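Exodeoxyribonuclease III (Methanosarcina mazei, PDB 5J8N) probably cleaves DNA as a magnesium-dependent apurinic/apyrimidinic endonuclease and 3'-5' exonuclease. Local coordinates at residues Phe31-Thr39 with Tyr102-Tyr111; Lys144-Ala155 with Trp219-Leu230. The protein carries 3 engineered substitutions. All coordinates share one frame; numbering follows the deposited sequence.

Contact 1 (Phe31-Thr39 with Tyr102-Tyr111). With MG (magnesium ion), chain B.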
# COMPACT_ATOMS: atom_id res chain seq x y z
N PHE A 31 9.58 2.32 13.17
CA PHE A 31 8.64 3.07 12.32
C PHE A 31 7.50 3.66 13.14
O PHE A 31 6.95 3.01 14.03
CB PHE A 31 8.13 2.15 11.21
CG PHE A 31 9.24 1.75 10.30
CD1 PHE A 31 9.70 2.65 9.34
CD2 PHE A 31 9.91 0.54 10.47
CE1 PHE A 31 10.79 2.35 8.51
CE2 PHE A 31 11.02 0.25 9.62
CZ PHE A 31 11.45 1.15 8.66
N ASP A 32 7.14 4.91 12.82
CA ASP A 32 6.01 5.54 13.47
C ASP A 32 4.66 4.96 13.02
O ASP A 32 3.73 4.94 13.80
CB ASP A 32 6.01 7.05 13.20
CG ASP A 32 7.26 7.70 13.74
OD1 ASP A 32 7.33 7.91 14.96
OD2 ASP A 32 8.20 7.96 12.98
N ILE A 33 4.61 4.54 11.78
CA ILE A 33 3.42 3.93 11.21
C ILE A 33 3.83 2.75 10.41
O ILE A 33 4.79 2.82 9.64
CB ILE A 33 2.66 4.95 10.33
CG1 ILE A 33 2.28 6.20 11.13
CG2 ILE A 33 1.42 4.27 9.70
CD1 ILE A 33 1.65 7.31 10.23
N VAL A 34 3.15 1.62 10.65
CA VAL A 34 3.40 0.37 9.87
C VAL A 34 2.04 -0.03 9.28
O VAL A 34 1.09 -0.31 10.03
CB VAL A 34 3.91 -0.74 10.80
CG1 VAL A 34 4.09 -2.07 10.01
CG2 VAL A 34 5.23 -0.34 11.48
N CYS A 35 1.98 -0.03 7.97
CA CYS A 35 0.77 -0.44 7.24
C CYS A 35 1.01 -1.81 6.63
O CYS A 35 2.05 -2.01 5.97
CB CYS A 35 0.40 0.55 6.13
SG CYS A 35 -0.15 2.14 6.79
N VAL A 36 0.06 -2.72 6.77
CA VAL A 36 0.14 -4.05 6.14
C VAL A 36 -1.06 -4.22 5.23
O VAL A 36 -2.20 -3.77 5.52
CB VAL A 36 0.25 -5.18 7.18
CG1 VAL A 36 1.61 -5.11 7.91
CG2 VAL A 36 -0.92 -5.22 8.15
N GLN A 37 -0.81 -4.88 4.10
CA GLN A 37 -1.88 -5.29 3.17
C GLN A 37 -1.89 -6.78 2.99
O GLN A 37 -0.88 -7.50 3.10
CB GLN A 37 -1.77 -4.61 1.81
CG GLN A 37 -1.72 -3.08 1.95
CD GLN A 37 -0.31 -2.58 2.10
OE1 GLN A 37 0.63 -3.16 1.54
NE2 GLN A 37 -0.13 -1.49 2.84
N GLU A 38 -3.08 -7.26 2.66
CA GLU A 38 -3.36 -8.67 2.43
C GLU A 38 -3.03 -9.49 3.68
O GLU A 38 -2.23 -10.42 3.69
CB GLU A 38 -2.67 -9.26 1.19
CG GLU A 38 -3.41 -10.55 0.78
CD GLU A 38 -2.85 -11.24 -0.38
OE1 GLU A 38 -1.68 -11.02 -0.74
OE2 GLU A 38 -3.56 -12.11 -0.92
N THR A 39 -3.78 -9.19 4.73
CA THR A 39 -3.60 -9.88 5.99
C THR A 39 -4.14 -11.29 5.92
O THR A 39 -3.71 -12.19 6.64
CB THR A 39 -4.31 -9.16 7.16
OG1 THR A 39 -5.73 -9.18 6.88
CG2 THR A 39 -3.79 -7.71 7.27
N TYR A 102 -4.40 11.65 11.01
CA TYR A 102 -3.53 12.18 12.08
C TYR A 102 -3.58 13.70 12.07
O TYR A 102 -4.23 14.32 11.19
CB TYR A 102 -2.11 11.65 11.90
CG TYR A 102 -2.10 10.16 11.98
CD1 TYR A 102 -2.11 9.51 13.23
CD2 TYR A 102 -2.16 9.37 10.83
CE1 TYR A 102 -2.20 8.11 13.31
CE2 TYR A 102 -2.23 7.98 10.90
CZ TYR A 102 -2.24 7.36 12.15
OH TYR A 102 -2.37 5.99 12.24
N GLU A 103 -2.95 14.35 13.06
CA GLU A 103 -3.05 15.80 13.11
C GLU A 103 -2.50 16.42 11.84
O GLU A 103 -3.05 17.42 11.40
CB GLU A 103 -2.30 16.39 14.32
CG GLU A 103 -2.83 15.97 15.68
CD GLU A 103 -4.19 16.55 16.00
OE1 GLU A 103 -4.70 17.38 15.21
OE2 GLU A 103 -4.76 16.16 17.04
N ASP A 104 -1.48 15.82 11.24
CA ASP A 104 -0.79 16.45 10.12
C ASP A 104 -1.19 15.94 8.74
O ASP A 104 -0.82 16.55 7.72
CB ASP A 104 0.72 16.29 10.28
CG ASP A 104 1.27 17.06 11.48
OD1 ASP A 104 1.17 18.30 11.43
OD2 ASP A 104 1.76 16.39 12.41
N PHE A 105 -1.95 14.85 8.65
CA PHE A 105 -2.32 14.32 7.35
C PHE A 105 -3.32 13.22 7.51
O PHE A 105 -3.44 12.65 8.61
CB PHE A 105 -1.09 13.78 6.56
CG PHE A 105 -0.32 12.68 7.29
CD1 PHE A 105 0.66 13.03 8.20
CD2 PHE A 105 -0.59 11.34 7.07
CE1 PHE A 105 1.38 12.04 8.88
CE2 PHE A 105 0.15 10.34 7.73
CZ PHE A 105 1.12 10.69 8.63
N VAL A 106 -3.98 12.90 6.41
CA VAL A 106 -4.87 11.75 6.29
C VAL A 106 -4.10 10.58 5.66
O VAL A 106 -3.49 10.78 4.60
CB VAL A 106 -6.07 12.08 5.41
CG1 VAL A 106 -6.94 10.85 5.15
CG2 VAL A 106 -6.92 13.23 6.05
N LEU A 107 -4.16 9.39 6.27
CA LEU A 107 -3.51 8.21 5.72
C LEU A 107 -4.53 7.22 5.19
O LEU A 107 -5.44 6.80 5.92
CB LEU A 107 -2.69 7.54 6.78
CG LEU A 107 -2.00 6.24 6.38
CD1 LEU A 107 -0.95 6.43 5.25
CD2 LEU A 107 -1.27 5.62 7.61
N LEU A 108 -4.38 6.86 3.92
CA LEU A 108 -5.22 5.81 3.32
C LEU A 108 -4.33 4.61 3.04
O LEU A 108 -3.37 4.73 2.26
CB LEU A 108 -5.88 6.30 2.01
CG LEU A 108 -6.65 7.64 2.13
CD1 LEU A 108 -7.26 7.98 0.77
CD2 LEU A 108 -7.70 7.62 3.26
N ASN A 109 -4.66 3.48 3.64
CA ASN A 109 -3.92 2.24 3.49
C ASN A 109 -4.76 1.30 2.62
O ASN A 109 -5.88 0.97 3.01
CB ASN A 109 -3.68 1.67 4.88
CG ASN A 109 -3.00 0.30 4.85
OD1 ASN A 109 -2.46 -0.08 3.81
ND2 ASN A 109 -2.95 -0.41 6.00
N ILE A 110 -4.25 0.92 1.47
CA ILE A 110 -5.09 0.24 0.46
C ILE A 110 -4.44 -0.99 -0.17
O ILE A 110 -3.27 -0.93 -0.56
CB ILE A 110 -5.48 1.23 -0.68
CG1 ILE A 110 -6.03 2.55 -0.07
CG2 ILE A 110 -6.50 0.60 -1.65
CD1 ILE A 110 -6.36 3.60 -1.13
N TYR A 111 -5.21 -2.06 -0.25
CA TYR A 111 -4.85 -3.24 -1.01
C TYR A 111 -5.70 -3.21 -2.29
O TYR A 111 -6.85 -3.66 -2.31
CB TYR A 111 -5.12 -4.53 -0.18
CG TYR A 111 -4.83 -5.81 -0.89
CD1 TYR A 111 -3.69 -5.95 -1.67
CD2 TYR A 111 -5.71 -6.87 -0.81
CE1 TYR A 111 -3.44 -7.13 -2.38
CE2 TYR A 111 -5.41 -8.10 -1.47
CZ TYR A 111 -4.27 -8.19 -2.26
OH TYR A 111 -3.99 -9.36 -2.95
MG MG B . -0.55 -11.82 -2.26
O HOH W 1 -6.02 -11.16 -3.15
O HOH W 2 -2.10 -13.07 -2.82
O HOH W 3 -1.34 -10.19 -3.40
O HOH W 4 0.54 -12.48 -3.81
O HOH W 5 1.11 -10.68 -1.71

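Contact 2 (Lys144-Ala155 with Trp219-Leu230)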
# COMPACT_ATOMS: atom_id res chain seq x y z
N LYS A 144 -7.35 18.53 2.69
CA LYS A 144 -6.60 17.52 3.40
C LYS A 144 -5.25 17.36 2.75
O LYS A 144 -5.09 17.52 1.53
CB LYS A 144 -7.35 16.18 3.39
CG LYS A 144 -8.68 16.17 4.09
CD LYS A 144 -8.60 16.67 5.49
CE LYS A 144 -9.94 16.49 6.19
NZ LYS A 144 -9.94 17.04 7.59
N LYS A 145 -4.29 16.92 3.57
CA LYS A 145 -2.97 16.42 3.10
C LYS A 145 -3.08 14.94 3.08
O LYS A 145 -3.32 14.34 4.14
CB LYS A 145 -1.84 16.91 4.05
CG LYS A 145 -1.56 18.44 3.91
CD LYS A 145 -1.68 19.15 5.26
CE LYS A 145 -0.36 19.04 6.04
NZ LYS A 145 -0.45 19.31 7.54
N LEU A 146 -2.92 14.31 1.92
CA LEU A 146 -3.16 12.89 1.75
C LEU A 146 -1.90 12.11 1.56
O LEU A 146 -1.09 12.43 0.69
CB LEU A 146 -4.04 12.65 0.52
CG LEU A 146 -5.46 13.17 0.75
CD1 LEU A 146 -6.15 13.50 -0.56
CD2 LEU A 146 -6.26 12.15 1.53
N VAL A 147 -1.77 11.02 2.32
CA VAL A 147 -0.72 10.03 2.13
C VAL A 147 -1.47 8.75 1.79
O VAL A 147 -2.37 8.35 2.56
CB VAL A 147 0.12 9.84 3.40
CG1 VAL A 147 1.16 8.75 3.21
CG2 VAL A 147 0.77 11.11 3.75
N ILE A 148 -1.14 8.12 0.68
CA ILE A 148 -1.80 6.90 0.25
C ILE A 148 -0.77 5.84 0.06
O ILE A 148 0.11 5.94 -0.79
CB ILE A 148 -2.57 7.10 -1.08
CG1 ILE A 148 -3.58 8.25 -0.91
CG2 ILE A 148 -3.27 5.81 -1.49
CD1 ILE A 148 -3.29 9.44 -1.84
N CYS A 149 -0.84 4.78 0.86
CA CYS A 149 0.18 3.72 0.68
C CYS A 149 -0.53 2.42 0.39
O CYS A 149 -1.65 2.13 0.87
CB CYS A 149 1.05 3.57 1.92
SG CYS A 149 0.22 3.16 3.47
N GLY A 150 0.21 1.57 -0.31
CA GLY A 150 -0.24 0.19 -0.43
C GLY A 150 0.15 -0.40 -1.75
O GLY A 150 1.06 0.06 -2.47
N ASP A 151 -0.52 -1.51 -2.04
CA ASP A 151 -0.23 -2.37 -3.18
C ASP A 151 -1.21 -1.99 -4.26
O ASP A 151 -2.40 -2.33 -4.16
CB ASP A 151 -0.37 -3.81 -2.73
CG ASP A 151 -0.22 -4.81 -3.81
OD1 ASP A 151 0.08 -4.46 -4.96
OD2 ASP A 151 -0.42 -6.02 -3.51
N VAL A 152 -0.69 -1.29 -5.26
CA VAL A 152 -1.53 -0.81 -6.37
C VAL A 152 -1.77 -1.95 -7.35
O VAL A 152 -2.67 -1.87 -8.19
CB VAL A 152 -0.79 0.39 -7.01
CG1 VAL A 152 -1.49 0.90 -8.27
CG2 VAL A 152 -0.66 1.51 -5.96
N ASN A 153 -0.94 -3.01 -7.31
CA ASN A 153 -1.08 -4.14 -8.24
C ASN A 153 -0.92 -3.74 -9.70
O ASN A 153 -1.37 -4.47 -10.60
CB ASN A 153 -2.40 -4.92 -8.01
CG ASN A 153 -2.20 -6.12 -7.11
OD1 ASN A 153 -1.30 -6.93 -7.35
ND2 ASN A 153 -2.96 -6.20 -6.02
N THR A 154 -0.18 -2.63 -9.93
CA THR A 154 0.18 -2.18 -11.28
C THR A 154 1.56 -1.57 -11.25
O THR A 154 1.87 -0.85 -10.27
CB THR A 154 -0.85 -1.11 -11.81
OG1 THR A 154 -2.15 -1.71 -11.87
CG2 THR A 154 -0.50 -0.63 -13.21
N ALA A 155 2.38 -1.88 -12.26
CA ALA A 155 3.66 -1.21 -12.48
C ALA A 155 3.39 -0.06 -13.44
O ALA A 155 2.91 -0.28 -14.55
CB ALA A 155 4.69 -2.23 -13.08
N TRP A 219 8.80 -6.38 -10.06
CA TRP A 219 7.83 -5.33 -10.45
C TRP A 219 7.73 -4.38 -9.30
O TRP A 219 7.72 -4.83 -8.16
CB TRP A 219 6.44 -5.93 -10.70
CG TRP A 219 6.28 -6.97 -11.75
CD1 TRP A 219 7.00 -8.12 -11.94
CD2 TRP A 219 5.21 -7.01 -12.71
NE1 TRP A 219 6.47 -8.85 -12.99
CE2 TRP A 219 5.36 -8.19 -13.46
CE3 TRP A 219 4.13 -6.14 -12.99
CZ2 TRP A 219 4.47 -8.55 -14.49
CZ3 TRP A 219 3.23 -6.50 -14.03
CH2 TRP A 219 3.42 -7.70 -14.75
N ARG A 220 7.57 -3.08 -9.56
CA ARG A 220 7.23 -2.13 -8.49
C ARG A 220 5.72 -1.98 -8.46
O ARG A 220 5.12 -1.29 -9.30
CB ARG A 220 7.92 -0.79 -8.73
CG ARG A 220 7.90 0.07 -7.46
CD ARG A 220 8.84 1.29 -7.58
NE ARG A 220 8.40 2.21 -8.66
CZ ARG A 220 7.74 3.36 -8.47
NH1 ARG A 220 7.37 4.11 -9.53
NH2 ARG A 220 7.47 3.83 -7.25
N LEU A 221 5.10 -2.69 -7.52
CA LEU A 221 3.64 -2.70 -7.32
C LEU A 221 3.20 -1.89 -6.13
O LEU A 221 2.01 -1.63 -5.98
CB LEU A 221 3.14 -4.14 -7.11
CG LEU A 221 3.53 -5.11 -8.25
CD1 LEU A 221 2.96 -6.48 -7.96
CD2 LEU A 221 2.97 -4.60 -9.60
N ASP A 222 4.17 -1.55 -5.25
CA ASP A 222 3.85 -0.92 -3.97
C ASP A 222 4.38 0.47 -3.98
O ASP A 222 5.53 0.71 -4.39
CB ASP A 222 4.47 -1.74 -2.82
CG ASP A 222 3.96 -3.14 -2.85
OD1 ASP A 222 2.84 -3.38 -2.33
OD2 ASP A 222 4.64 -4.00 -3.45
N TYR A 223 3.58 1.42 -3.48
CA TYR A 223 3.86 2.85 -3.62
C TYR A 223 3.43 3.60 -2.37
O TYR A 223 2.57 3.12 -1.61
CB TYR A 223 3.06 3.44 -4.79
CG TYR A 223 3.27 2.83 -6.16
CD1 TYR A 223 2.70 1.60 -6.49
CD2 TYR A 223 3.94 3.55 -7.15
CE1 TYR A 223 2.84 1.05 -7.76
CE2 TYR A 223 4.12 3.00 -8.45
CZ TYR A 223 3.52 1.77 -8.72
OH TYR A 223 3.64 1.28 -10.01
N VAL A 224 4.01 4.77 -2.19
CA VAL A 224 3.37 5.75 -1.30
C VAL A 224 3.19 6.99 -2.12
O VAL A 224 4.15 7.58 -2.65
CB VAL A 224 4.14 6.04 0.01
CG1 VAL A 224 3.29 6.91 0.91
CG2 VAL A 224 4.54 4.73 0.73
N PHE A 225 1.95 7.44 -2.27
CA PHE A 225 1.61 8.68 -2.96
C PHE A 225 1.32 9.77 -1.98
O PHE A 225 0.83 9.49 -0.86
CB PHE A 225 0.39 8.49 -3.85
CG PHE A 225 0.49 7.32 -4.79
CD1 PHE A 225 1.22 7.45 -5.98
CD2 PHE A 225 -0.10 6.14 -4.48
CE1 PHE A 225 1.31 6.35 -6.87
CE2 PHE A 225 -0.03 5.04 -5.35
CZ PHE A 225 0.71 5.15 -6.54
N VAL A 226 1.63 10.99 -2.35
CA VAL A 226 1.20 12.15 -1.52
C VAL A 226 0.52 13.15 -2.40
O VAL A 226 0.85 13.33 -3.57
CB VAL A 226 2.37 12.81 -0.75
CG1 VAL A 226 3.01 11.78 0.23
CG2 VAL A 226 3.43 13.42 -1.71
N SER A 227 -0.47 13.84 -1.85
CA SER A 227 -1.00 15.01 -2.53
C SER A 227 0.10 16.07 -2.65
O SER A 227 1.02 16.14 -1.82
CB SER A 227 -2.21 15.57 -1.78
OG SER A 227 -1.91 15.69 -0.39
N GLU A 228 0.00 16.88 -3.69
CA GLU A 228 1.03 17.87 -3.98
C GLU A 228 1.32 18.80 -2.82
O GLU A 228 2.45 19.26 -2.67
CB GLU A 228 0.57 18.70 -5.22
CG GLU A 228 1.35 19.99 -5.48
CD GLU A 228 2.75 19.72 -5.91
OE1 GLU A 228 3.63 20.58 -5.64
OE2 GLU A 228 2.97 18.65 -6.54
N ASN A 229 0.28 19.09 -2.02
CA ASN A 229 0.50 19.99 -0.89
C ASN A 229 1.46 19.40 0.17
O ASN A 229 1.95 20.17 1.01
CB ASN A 229 -0.81 20.41 -0.21
CG ASN A 229 -1.63 19.23 0.29
OD1 ASN A 229 -1.18 18.09 0.32
ND2 ASN A 229 -2.87 19.52 0.71
N LEU A 230 1.84 18.12 0.06
CA LEU A 230 2.84 17.52 0.95
C LEU A 230 4.27 17.47 0.36
O LEU A 230 5.19 16.98 1.02
CB LEU A 230 2.40 16.11 1.32
CG LEU A 230 1.31 16.04 2.40
CD1 LEU A 230 0.83 14.62 2.55
CD2 LEU A 230 1.90 16.49 3.75

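Contact 1 (Phe31-Thr39 with Tyr102-Tyr111)
Over one face of the Tyr111 ring lies the aliphatic part of Glu38, its CB 4.0 Å from the Tyr111 ring centroid in a CH-pi contact, while a water sits in the ring plane at the hydroxyl edge and bonds to Tyr111 OH. With CG anti to the backbone N (chi1 -161°) and an extended chain beyond it, Glu38 passes over the phenol; its carboxylate plane is turned 25° from the ring plane. Glu38 OE1 binds the magnesium ion at 2.1 Å, a site completed by Asn12 and four waters; one of these waters also bonds to Tyr111 OH, and another donates to Glu38 OE2. At the opposite end, Ile33 CD1 meets the edge of the Phe105 ring, 3.8 Å from Phe105 CZ, and approaches Tyr102 obliquely; the Tyr102 hydroxyl itself bonds to Ser75. Between these ends, Leu107 CD2 touches Ile33 CG2 tip to tip and also packs on Cys35 SG. The amides of Gln37 and Asn109 stand nearly perpendicular, and Gln37 NE2 donates to Asn109 OD1 over 2.9 Å in an almost straight bond (170°). Ser8 is a second partner of Gln37 NE2; Asn109 ND2 bonds to Thr73 and only weakly to Val36 O. Asn109 is thus held, through Gln37 and Thr73, to the sheet that faces its own. Strands 33-37 and 106-111, 7.1 Å apart, belong to different sheets and meet through side chains, as in the beta-sandwich core of the DNase I-like fold, with the metal site at the C-terminal ends of these strands.

Contact 2 (Lys144-Ala155 with Trp219-Leu230)
Val152 crosses Tyr223 at about a right angle, its CG2 lying 3.4 Å from Tyr223 CD1, and the same methyl meets the edge of the Phe225 ring, 3.6 Å from Phe225 CE2. With CG beside the backbone N (chi1 -58°), the Tyr223 ring reaches along the other chain until its hydroxyl donates to Thr154 O, which lies in the ring plane at 2.8 Å from Tyr223 OH. Tyr223 CE2 lies over one face of the Arg220 guanidinium, toward its rim, and the guanidinium nitrogens form salt bridges with Asp160 and Asp191. On the other side of the sheet, Val147 CG1 meets Val224 CG1 obliquely, and the Val147 and Leu230 side chains cross at about a right angle, Val147 CG2 3.7 Å from Leu230 CD1. Asp151 and Asp222 share that side as a non-hydrogen-bonded pair, their carboxylate planes 48° apart and their OD1 atoms separated by 4.0 Å. Paired backbone bonds join Ile148 to Phe225 and Gly150 to Tyr223, giving antiparallel strands; Leu221 O then receives Val152 N at 2.8 Å. At Leu146 the backbone bond from Ser227 N remains, and the return bond goes from Leu146 N to Ser227 OG at 2.9 Å; Ser227 OG donates to Asn229 OD1, while Asn229 ND2 donates to Lys144 O from above the carbonyl plane. The two acidic groups face different partners, Asp151 OD2 accepting from Asn10 and Asp222 OD2 engaging Ser204 and His248. Both are predicted to serve catalysis, and this pairing probably fixes their spacing, with the Asp222-His248 bond orienting the imidazole predicted to act as proton acceptor.

Overall arrangement
Contact 1 closes before contact 2 opens along the chain, and their centres lie 11 Å apart. They join at neighbouring parallel strands: 106-111, from contact 1, pairs with 146-149, from contact 2, through backbone bonds that include Val106 N to Lys145 O and Leu108 N to Val147 O. Contact 1 spans the two sheets of the sandwich, whereas contact 2 continues one of them to strand 218-227. At the end near the magnesium ion the nearest side-chain atoms of Tyr111 and Asp151 are about 3 Å apart, so the observed metal ligand Glu38 and the predicted catalytic residues of both contacts gather at a common strand-end site.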